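Local atomic coordinates of long form salivary protein D7L1 (Culex quinquefasciatus, PDB entry 6V4C), a protein that binds and sequesters adenine nucleotides, most tightly ATP and ADP, inhibiting platelet aggregation and modulating blood feeding of female mosquitoes on vertebrate hosts. Residues A[6-10]-A[142-146]. Residue numbers count along the deposited sequence, not the author numbering.
Sequences MDPEE and QIKPK. With ADP (adenosine-5'-diphosphate), chain B.
A capped helix start and an extended loop form part of the adenine end of the ADP pocket, between the two PBP/GOBP-family halves of this all-helical D7 protein. Asp7 and Glu10 make the capping box of helix 8-22: Glu10 N donates to Asp7 OD1 (2.8 Å) and Asp7 N to Glu10 OE1 (2.9 Å). Residues 143-146 run irregular and extended, Glu9 CA lying 6.7 Å from Pro145 CA.

Van der Waals contacts, without hydrogen bonds, join the segments. Ile143 (m, t) points at the helix start, its CG2 3.8 Å from Glu9 CB and 3.7 Å from Asp7 OD2, and its CD1 4.3 Å from Pro8 CD. Glu9, chi1 t, lays CG 3.5 Å from Lys144 O, while its carboxylate turns to Arg192 and Tyr266.

Lys144 reads the adenine edge with backbone and side chain. Lys144 NZ hydrogen-bonds ADP N1 and Pro145 O, both at 3.0 Å, sharing its three protons with Ile148 O and Ser263 O; ADP N6 makes a weak 2.9 Å hydrogen bond to Lys144 O.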
ATOM      1  N   MET A   6      -1.146  -1.848 -12.439  1.00 56.60           N
ATOM      2  CA  MET A   6      -0.625  -1.259 -11.215  1.00 53.43           C
ATOM      3  C   MET A   6       0.858  -0.962 -11.376  1.00 51.46           C
ATOM      4  O   MET A   6       1.602  -1.762 -11.956  1.00 47.66           O
ATOM      5  CB  MET A   6      -0.823  -2.215 -10.037  1.00 54.64           C
ATOM      6  CG  MET A   6      -2.188  -2.877 -10.003  1.00 57.53           C
ATOM      7  SD  MET A   6      -2.350  -4.071  -8.663  1.00 61.70           S
ATOM      8  CE  MET A   6      -2.395  -2.982  -7.244  1.00 60.86           C
ATOM      9  N   ASP A   7       1.280   0.187 -10.859  1.00 51.03           N
ATOM     10  CA  ASP A   7       2.685   0.571 -10.861  1.00 48.33           C
ATOM     11  C   ASP A   7       3.410  -0.150  -9.723  1.00 45.56           C
ATOM     12  O   ASP A   7       2.772  -0.808  -8.896  1.00 47.20           O
ATOM     13  CB  ASP A   7       2.798   2.102 -10.863  1.00 45.11           C
ATOM     14  CG  ASP A   7       2.426   2.750  -9.531  1.00 44.35           C
ATOM     15  OD1 ASP A   7       2.574   2.131  -8.458  1.00 45.41           O
ATOM     16  OD2 ASP A   7       1.991   3.921  -9.563  1.00 45.86           O
ATOM     17  N   PRO A   8       4.746  -0.069  -9.655  1.00 43.46           N
ATOM     18  CA  PRO A   8       5.452  -0.843  -8.619  1.00 43.61           C
ATOM     19  C   PRO A   8       5.110  -0.427  -7.198  1.00 43.25           C
ATOM     20  O   PRO A   8       5.182  -1.267  -6.292  1.00 42.26           O
ATOM     21  CB  PRO A   8       6.939  -0.607  -8.936  1.00 40.63           C
ATOM     22  CG  PRO A   8       6.971  -0.093 -10.328  1.00 40.78           C
ATOM     23  CD  PRO A   8       5.699   0.677 -10.499  1.00 40.71           C
ATOM     24  N   GLU A   9       4.750   0.841  -6.973  1.00 36.57           N
ATOM     25  CA  GLU A   9       4.359   1.278  -5.634  1.00 37.91           C
ATOM     26  C   GLU A   9       3.025   0.666  -5.223  1.00 40.82           C
ATOM     27  O   GLU A   9       2.858   0.238  -4.073  1.00 40.68           O
ATOM     28  CB  GLU A   9       4.295   2.808  -5.575  1.00 33.85           C
ATOM     29  CG  GLU A   9       3.950   3.389  -4.196  1.00 35.66           C
ATOM     30  CD  GLU A   9       2.450   3.528  -3.953  1.00 39.62           C
ATOM     31  OE1 GLU A   9       1.663   3.407  -4.919  1.00 39.87           O
ATOM     32  OE2 GLU A   9       2.060   3.763  -2.790  1.00 39.47           O
ATOM     33  N   GLU A  10       2.077   0.642  -6.127  1.00 38.73           N
ATOM     34  CA  GLU A  10       0.798  -0.032  -5.898  1.00 40.48           C
ATOM     35  C   GLU A  10       0.970  -1.517  -5.609  1.00 41.23           C
ATOM     36  O   GLU A  10       0.428  -1.941  -4.755  1.00 45.99           O
ATOM     37  CB  GLU A  10      -0.145   0.167  -7.034  1.00 61.76           C
ATOM     38  CG  GLU A  10      -0.459   1.547  -7.332  1.00 60.42           C
ATOM     39  CD  GLU A  10      -1.322   1.750  -8.530  1.00 61.37           C
ATOM     40  OE1 GLU A  10      -0.907   1.634  -9.538  1.00 61.59           O
ATOM     41  OE2 GLU A  10      -2.377   1.996  -8.365  1.00 61.94           O
ATOM     42  N   GLN A 142       6.940  10.770 -10.918  1.00 42.72           N
ATOM     43  CA  GLN A 142       5.608  10.989 -10.370  1.00 43.08           C
ATOM     44  C   GLN A 142       5.116   9.827  -9.516  1.00 41.11           C
ATOM     45  O   GLN A 142       4.074   9.954  -8.870  1.00 38.44           O
ATOM     46  CB  GLN A 142       4.602  11.272 -11.492  1.00 47.01           C
ATOM     47  CG  GLN A 142       4.103  10.032 -12.228  1.00 47.34           C
ATOM     48  CD  GLN A 142       5.134   9.437 -13.172  1.00 46.31           C
ATOM     49  OE1 GLN A 142       6.234   9.967 -13.332  1.00 45.56           O
ATOM     50  NE2 GLN A 142       4.775   8.328 -13.808  1.00 48.90           N
ATOM     51  N   ILE A 143       5.822   8.706  -9.499  1.00 39.10           N
ATOM     52  CA  ILE A 143       5.491   7.594  -8.614  1.00 38.58           C
ATOM     53  C   ILE A 143       6.331   7.733  -7.351  1.00 34.83           C
ATOM     54  O   ILE A 143       7.542   7.976  -7.431  1.00 35.11           O
ATOM     55  CB  ILE A 143       5.765   6.248  -9.306  1.00 39.09           C
ATOM     56  CG1 ILE A 143       5.082   6.197 -10.675  1.00 41.25           C
ATOM     57  CG2 ILE A 143       5.292   5.089  -8.428  1.00 37.54           C
ATOM     58  CD1 ILE A 143       5.305   4.899 -11.421  1.00 44.75           C
ATOM     59  N   LYS A 144       5.697   7.587  -6.188  1.00 37.85           N
ATOM     60  CA  LYS A 144       6.438   7.641  -4.931  1.00 35.95           C
ATOM     61  C   LYS A 144       7.348   6.428  -4.822  1.00 35.33           C
ATOM     62  O   LYS A 144       6.844   5.297  -4.747  1.00 36.80           O
ATOM     63  CB  LYS A 144       5.477   7.662  -3.745  1.00 35.62           C
ATOM     64  CG  LYS A 144       6.171   7.919  -2.410  1.00 37.35           C
ATOM     65  CD  LYS A 144       5.356   7.449  -1.221  1.00 37.08           C
ATOM     66  CE  LYS A 144       5.552   5.966  -0.952  1.00 37.26           C
ATOM     67  NZ  LYS A 144       6.935   5.639  -0.485  1.00 35.35           N
ATOM     68  N   PRO A 145       8.672   6.599  -4.817  1.00 35.35           N
ATOM     69  CA  PRO A 145       9.555   5.431  -4.707  1.00 34.44           C
ATOM     70  C   PRO A 145       9.756   5.042  -3.252  1.00 36.19           C
ATOM     71  O   PRO A 145       9.250   5.729  -2.359  1.00 33.41           O
ATOM     72  CB  PRO A 145      10.859   5.937  -5.328  1.00 35.09           C
ATOM     73  CG  PRO A 145      10.883   7.395  -4.935  1.00 34.81           C
ATOM     74  CD  PRO A 145       9.435   7.861  -4.908  1.00 32.51           C
ATOM     75  N   LYS A 146      10.490   3.966  -2.982  1.00 43.96           N
ATOM     76  CA  LYS A 146      10.785   3.663  -1.592  1.00 44.22           C
ATOM     77  C   LYS A 146      11.862   4.613  -1.079  1.00 43.91           C
ATOM     78  O   LYS A 146      12.624   5.198  -1.853  1.00 44.21           O
ATOM     79  CB  LYS A 146      11.178   2.193  -1.416  1.00 43.49           C
ATOM     80  CG  LYS A 146      12.665   1.895  -1.355  1.00 50.39           C
ATOM     81  CD  LYS A 146      12.901   0.426  -1.005  1.00 52.80           C
ATOM     82  CE  LYS A 146      14.372   0.039  -1.109  1.00 61.95           C
ATOM     83  NZ  LYS A 146      14.865   0.078  -2.515  1.00 60.64           N
TER
HETATM   84  PB  ADP B 301      15.209  -4.700  -2.010  1.00101.52           P
HETATM   85  O1B ADP B 301      16.247  -4.167  -2.743  1.00 91.20           O
HETATM   86  O2B ADP B 301      15.601  -5.692  -1.083  1.00 96.22           O
HETATM   87  O3B ADP B 301      14.203  -5.163  -2.817  1.00 68.12           O
HETATM   88  PA  ADP B 301      14.730  -3.587   0.633  1.00 79.03           P
HETATM   89  O1A ADP B 301      15.820  -2.877   1.365  1.00 84.75           O
HETATM   90  O2A ADP B 301      14.653  -4.927   1.080  1.00 83.86           O
HETATM   91  O3A ADP B 301      14.916  -3.584  -0.900  1.00 90.78           O
HETATM   92  O5' ADP B 301      13.313  -3.046   0.483  1.00 65.88           O
HETATM   93  C5' ADP B 301      12.341  -3.673  -0.325  1.00 50.69           C
HETATM   94  C4' ADP B 301      10.937  -3.303   0.093  1.00 45.00           C
HETATM   95  O4' ADP B 301      10.515  -2.099  -0.497  1.00 38.50           O
HETATM   96  C3' ADP B 301       9.806  -4.184  -0.385  1.00 46.23           C
HETATM   97  O3' ADP B 301       9.605  -5.288   0.434  1.00 47.88           O
HETATM   98  C2' ADP B 301       8.588  -3.271  -0.493  1.00 42.59           C
HETATM   99  O2' ADP B 301       7.759  -3.451   0.574  1.00 44.13           O
HETATM  100  C1' ADP B 301       9.177  -1.911  -0.305  1.00 41.77           C
HETATM  101  N9  ADP B 301       8.741  -0.922  -1.240  1.00 34.48           N
HETATM  102  C8  ADP B 301       8.831  -1.028  -2.553  1.00 34.32           C
HETATM  103  N7  ADP B 301       8.425  -0.006  -3.185  1.00 35.00           N
HETATM  104  C5  ADP B 301       8.020   0.850  -2.234  1.00 34.60           C
HETATM  105  C6  ADP B 301       7.481   2.131  -2.264  1.00 29.09           C
HETATM  106  N6  ADP B 301       7.228   2.800  -3.334  1.00 30.55           N
HETATM  107  N1  ADP B 301       7.181   2.702  -1.124  1.00 34.69           N
HETATM  108  C2  ADP B 301       7.396   2.050  -0.025  1.00 34.44           C
HETATM  109  N3  ADP B 301       7.905   0.880   0.123  1.00 33.62           N
HETATM  110  C4  ADP B 301       8.213   0.301  -1.015  1.00 34.58           C